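Local coordinates for protein alginate lyase AlgAT5 (Defluviitalea, PDB 5ZQI) that probably cleaves alginate by beta-elimination, as a polysaccharide lyase of family 7 with a beta-sandwich fold, at residues 147-152 / 259-264; 59-64 / 100-105. One frame throughout, in Å; residues are numbered along the deposited sequence.

Contact 1 (147-152 / 259-264)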
# COMPACT_ATOMS: atom_id res chain seq x y z
N ILE A 147 0.16 -8.53 -3.87
CA ILE A 147 -0.99 -8.07 -3.10
C ILE A 147 -2.26 -8.53 -3.81
O ILE A 147 -2.45 -8.26 -5.00
CB ILE A 147 -1.04 -6.54 -2.95
CG1 ILE A 147 0.30 -5.90 -2.62
CG2 ILE A 147 -2.09 -6.18 -1.87
CD1 ILE A 147 0.21 -4.39 -2.60
N ASP A 148 -3.13 -9.24 -3.08
CA ASP A 148 -4.43 -9.72 -3.55
C ASP A 148 -5.45 -8.89 -2.78
O ASP A 148 -5.53 -8.99 -1.55
CB ASP A 148 -4.52 -11.21 -3.26
CG ASP A 148 -5.82 -11.82 -3.63
OD1 ASP A 148 -6.70 -11.12 -4.16
OD2 ASP A 148 -5.93 -13.06 -3.44
N GLN A 149 -6.17 -8.00 -3.47
CA GLN A 149 -6.92 -6.96 -2.77
C GLN A 149 -8.10 -6.49 -3.62
O GLN A 149 -8.22 -6.86 -4.79
CB GLN A 149 -6.01 -5.77 -2.40
CG GLN A 149 -5.39 -5.04 -3.62
CD GLN A 149 -4.47 -3.92 -3.23
OE1 GLN A 149 -4.58 -3.34 -2.16
NE2 GLN A 149 -3.53 -3.62 -4.10
N LYS A 150 -8.97 -5.69 -3.01
CA LYS A 150 -10.00 -4.96 -3.75
C LYS A 150 -10.11 -3.58 -3.15
O LYS A 150 -9.91 -3.41 -1.94
CB LYS A 150 -11.33 -5.68 -3.72
CG LYS A 150 -11.96 -5.79 -2.35
CD LYS A 150 -13.26 -6.59 -2.42
CE LYS A 150 -13.84 -6.78 -1.04
NZ LYS A 150 -15.03 -7.70 -1.11
N ILE A 151 -10.31 -2.57 -3.98
CA ILE A 151 -10.50 -1.20 -3.50
C ILE A 151 -12.00 -0.95 -3.36
O ILE A 151 -12.77 -1.24 -4.29
CB ILE A 151 -9.85 -0.18 -4.45
CG1 ILE A 151 -8.37 -0.51 -4.66
CG2 ILE A 151 -10.08 1.25 -3.90
CD1 ILE A 151 -7.76 0.18 -5.90
N THR A 152 -12.44 -0.46 -2.19
CA THR A 152 -13.86 -0.41 -1.89
C THR A 152 -14.46 0.99 -1.75
O THR A 152 -15.69 1.11 -1.81
CB THR A 152 -14.19 -1.20 -0.62
OG1 THR A 152 -13.39 -0.72 0.47
CG2 THR A 152 -13.89 -2.69 -0.80
N ASN A 259 -9.63 -0.02 1.30
CA ASN A 259 -9.40 -1.25 0.56
C ASN A 259 -9.37 -2.44 1.52
O ASN A 259 -9.33 -2.30 2.74
CB ASN A 259 -8.12 -1.17 -0.30
CG ASN A 259 -6.84 -1.12 0.52
OD1 ASN A 259 -6.79 -0.58 1.61
ND2 ASN A 259 -5.80 -1.74 -0.01
N GLU A 260 -9.43 -3.64 0.95
CA GLU A 260 -9.43 -4.89 1.68
C GLU A 260 -8.36 -5.77 1.06
O GLU A 260 -8.38 -6.01 -0.16
CB GLU A 260 -10.80 -5.57 1.64
CG GLU A 260 -11.91 -4.73 2.24
CD GLU A 260 -13.23 -5.45 2.45
OE1 GLU A 260 -13.25 -6.72 2.38
OE2 GLU A 260 -14.24 -4.76 2.69
N ILE A 261 -7.41 -6.23 1.87
CA ILE A 261 -6.31 -7.09 1.42
C ILE A 261 -6.60 -8.51 1.91
O ILE A 261 -6.69 -8.77 3.12
CB ILE A 261 -4.92 -6.61 1.91
CG1 ILE A 261 -4.68 -5.19 1.39
CG2 ILE A 261 -3.84 -7.62 1.51
CD1 ILE A 261 -3.27 -4.64 1.70
N TYR A 262 -6.68 -9.44 0.96
CA TYR A 262 -6.93 -10.86 1.21
C TYR A 262 -5.66 -11.67 1.40
O TYR A 262 -5.63 -12.57 2.25
CB TYR A 262 -7.71 -11.44 0.02
CG TYR A 262 -9.14 -11.01 -0.06
CD1 TYR A 262 -9.48 -9.78 -0.59
CD2 TYR A 262 -10.16 -11.83 0.42
CE1 TYR A 262 -10.75 -9.39 -0.58
CE2 TYR A 262 -11.46 -11.45 0.37
CZ TYR A 262 -11.76 -10.25 -0.07
OH TYR A 262 -13.11 -9.84 -0.18
N ASN A 263 -4.61 -11.34 0.65
CA ASN A 263 -3.33 -12.02 0.73
C ASN A 263 -2.24 -11.00 0.44
O ASN A 263 -2.45 -10.06 -0.34
CB ASN A 263 -3.24 -13.21 -0.26
CG ASN A 263 -4.26 -14.31 0.01
OD1 ASN A 263 -4.12 -15.13 0.93
ND2 ASN A 263 -5.31 -14.34 -0.79
N LEU A 264 -1.09 -11.19 1.05
CA LEU A 264 0.04 -10.27 1.00
C LEU A 264 1.29 -11.09 1.23
O LEU A 264 1.38 -11.78 2.25
CB LEU A 264 -0.09 -9.17 2.04
CG LEU A 264 1.02 -8.13 2.10
CD1 LEU A 264 1.10 -7.35 0.81
CD2 LEU A 264 0.73 -7.17 3.28
O HOH W 1 -15.65 -7.96 1.62
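Asp148 O takes two backbone bonds from successive residues at the corner of the opposing strand. Tyr262 N gives the shorter, at 2.8 Å, and Asn263 N a weak one at 3.3 Å. Tyr262 and Asn263 thus both face Asp148, a classic beta bulge in an antiparallel pair. On the face that carries Asp148, Lys150 and Glu260, Asn263 ND2 reaches Asp148 OD2 at 3.0 Å, arriving from above the carboxylate plane. Lys150 CG sits between its backbone N and carbonyl carbon (chi1 65°), and the extended chain carries NZ past the edge of the Tyr262 ring to its OH at 3.0 Å. A water joins Lys150 NZ to Glu260 OE1. On the opposite, largely buried face, Asn259 ND2 donates to Gln149 OE1 at 2.9 Å, with the acceptor in the Asn259 amide plane. Ile147 CG2 packs on Ile261 CD1 at 4.1 Å.

Farther out, Arg204 forms a salt bridge with Asp148 OD2 and a cation-pi contact with Tyr262. Asn96 ND2 is hydrogen-bonded to Glu260 OE1, and Val163 O, on the other sheet, accepts from Gln149 NE2. Gln149 thus uses both amide ends inside the sandwich. Charged groups keep to the more open face, where water takes part.

Contact 2 (59-64 / 100-105)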
# COMPACT_ATOMS: atom_id res chain seq x y z
N SER A 59 -3.61 -9.83 12.13
CA SER A 59 -2.49 -10.75 12.19
C SER A 59 -2.89 -12.21 11.99
O SER A 59 -2.00 -13.03 11.73
CB SER A 59 -1.79 -10.60 13.53
OG SER A 59 -2.65 -10.96 14.60
N ASP A 60 -4.17 -12.55 12.06
CA ASP A 60 -4.67 -13.88 11.75
C ASP A 60 -4.93 -14.08 10.26
O ASP A 60 -5.05 -15.22 9.81
CB ASP A 60 -6.00 -14.15 12.48
CG ASP A 60 -5.85 -14.19 14.00
OD1 ASP A 60 -4.97 -14.92 14.51
OD2 ASP A 60 -6.64 -13.49 14.68
N ILE A 61 -5.05 -13.00 9.50
CA ILE A 61 -5.36 -13.04 8.07
C ILE A 61 -4.10 -12.88 7.24
O ILE A 61 -3.90 -13.60 6.26
CB ILE A 61 -6.39 -11.93 7.71
CG1 ILE A 61 -7.66 -12.09 8.54
CG2 ILE A 61 -6.64 -11.95 6.19
CD1 ILE A 61 -8.39 -13.34 8.27
N LEU A 62 -3.27 -11.91 7.61
CA LEU A 62 -2.03 -11.60 6.91
C LEU A 62 -0.86 -11.87 7.85
O LEU A 62 -0.99 -11.75 9.07
CB LEU A 62 -2.00 -10.13 6.48
CG LEU A 62 -3.17 -9.66 5.63
CD1 LEU A 62 -2.96 -8.13 5.39
CD2 LEU A 62 -3.35 -10.40 4.36
N ASP A 63 0.27 -12.28 7.27
CA ASP A 63 1.51 -12.49 8.03
C ASP A 63 2.11 -11.11 8.27
O ASP A 63 2.73 -10.54 7.37
CB ASP A 63 2.48 -13.38 7.28
CG ASP A 63 3.76 -13.61 8.03
OD1 ASP A 63 3.92 -13.06 9.14
OD2 ASP A 63 4.63 -14.35 7.50
N LEU A 64 1.93 -10.57 9.48
CA LEU A 64 2.38 -9.22 9.78
C LEU A 64 3.75 -9.16 10.44
O LEU A 64 4.19 -8.07 10.84
CB LEU A 64 1.34 -8.50 10.64
CG LEU A 64 -0.03 -8.29 9.98
CD1 LEU A 64 -0.98 -7.62 11.04
CD2 LEU A 64 0.05 -7.48 8.72
N ASP A 100 -12.20 -12.74 6.03
CA ASP A 100 -11.18 -13.21 5.10
C ASP A 100 -10.32 -12.11 4.48
O ASP A 100 -9.55 -12.39 3.56
CB ASP A 100 -11.82 -14.05 3.98
CG ASP A 100 -12.84 -13.31 3.14
OD1 ASP A 100 -13.12 -12.13 3.36
OD2 ASP A 100 -13.39 -13.98 2.22
N ALA A 101 -10.41 -10.87 4.95
CA ALA A 101 -9.53 -9.82 4.46
C ALA A 101 -9.38 -8.76 5.54
O ALA A 101 -10.19 -8.66 6.46
CB ALA A 101 -10.06 -9.18 3.18
N VAL A 102 -8.31 -7.98 5.42
CA VAL A 102 -8.05 -6.86 6.32
C VAL A 102 -8.46 -5.57 5.64
O VAL A 102 -8.01 -5.27 4.52
CB VAL A 102 -6.57 -6.80 6.73
CG1 VAL A 102 -6.29 -5.62 7.65
CG2 VAL A 102 -6.14 -8.08 7.42
N VAL A 103 -9.28 -4.79 6.33
CA VAL A 103 -9.77 -3.50 5.88
C VAL A 103 -8.80 -2.41 6.33
O VAL A 103 -8.43 -2.34 7.51
CB VAL A 103 -11.17 -3.22 6.47
CG1 VAL A 103 -11.65 -1.81 6.05
CG2 VAL A 103 -12.15 -4.28 6.06
N PHE A 104 -8.36 -1.59 5.37
CA PHE A 104 -7.52 -0.42 5.62
C PHE A 104 -8.33 0.80 5.20
O PHE A 104 -8.75 0.90 4.05
CB PHE A 104 -6.21 -0.45 4.82
CG PHE A 104 -5.29 -1.60 5.14
CD1 PHE A 104 -5.53 -2.87 4.62
CD2 PHE A 104 -4.16 -1.40 5.91
CE1 PHE A 104 -4.64 -3.90 4.90
CE2 PHE A 104 -3.30 -2.42 6.19
CZ PHE A 104 -3.53 -3.67 5.68
N LYS A 105 -8.49 1.76 6.11
CA LYS A 105 -9.24 3.00 5.85
C LYS A 105 -8.39 4.19 6.25
O LYS A 105 -7.85 4.20 7.35
CB LYS A 105 -10.58 3.01 6.61
CG LYS A 105 -11.30 4.35 6.56
CD LYS A 105 -12.65 4.29 7.24
CE LYS A 105 -13.27 5.68 7.33
NZ LYS A 105 -14.61 5.71 7.95
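Ile61 and Leu62 close over Val102 from the short helix 58-61 and the chain that leaves it.

Ile61 is the first to touch. Its CB lies 3.9 Å from Val102 CG2. Its CG2 branch stands anti to the backbone N and extends over the backbone of the opposite segment. There it meets Asp100 O at 3.9 Å and Ala101 CA at 4.0 Å. Ala101 is therefore met on its backbone, and its own methyl points away from Ile61. The Ile61 side chain also rests on Val95 of the neighbouring strand 93-95.

Leu62 follows and crosses Val102 at a slant. Its CG lies anti to the carbonyl carbon (chi1 -55°). From there CD1 continues the extended line from CA (chi2 177°), and this branch does the touching. CD1 is 3.8 Å from Val102 CG2, and CG is equally near that methyl. CD1 also approaches Val102 CB, at 4.1 Å. The CG2 branch of Val102 is thus covered by both residues, with Ile61 meeting it through CB and Leu62 through CG and CD1. Pro58 and Phe93 also touch the Val102 side chain.

On the opposite segment, Asn96 OD1 accepts from both Asp100 N and Ala101 N. This one side-chain oxygen ties down the backbone just before strand 102-107.

No hydrogen bond spans the two segments. The N-terminal turn is laid on the strand of the beta-sandwich by branched aliphatic side chains, and the contact between them rests on van der Waals and hydrophobic packing.

The centres of contact 1 and contact 2 lie about 9 Å apart. Both segments of contact 2 come earlier in the sequence than either segment of contact 1. The two contacts share the seven-stranded antiparallel sheet, where strand 256-269 runs between 102-107 and 142-153. The contacts meet directly: Ile261 N probably bonds to Val102 O at 2.9 Å, and Phe104 N to Asn259 O. Tyr262 also packs against Asp100. Contact 1 pairs two inner strands. Contact 2 covers the next strand with the N-terminal turn. Together they tie the first residues of the modelled chain, through strand 102-107, to its last strand, 256-269.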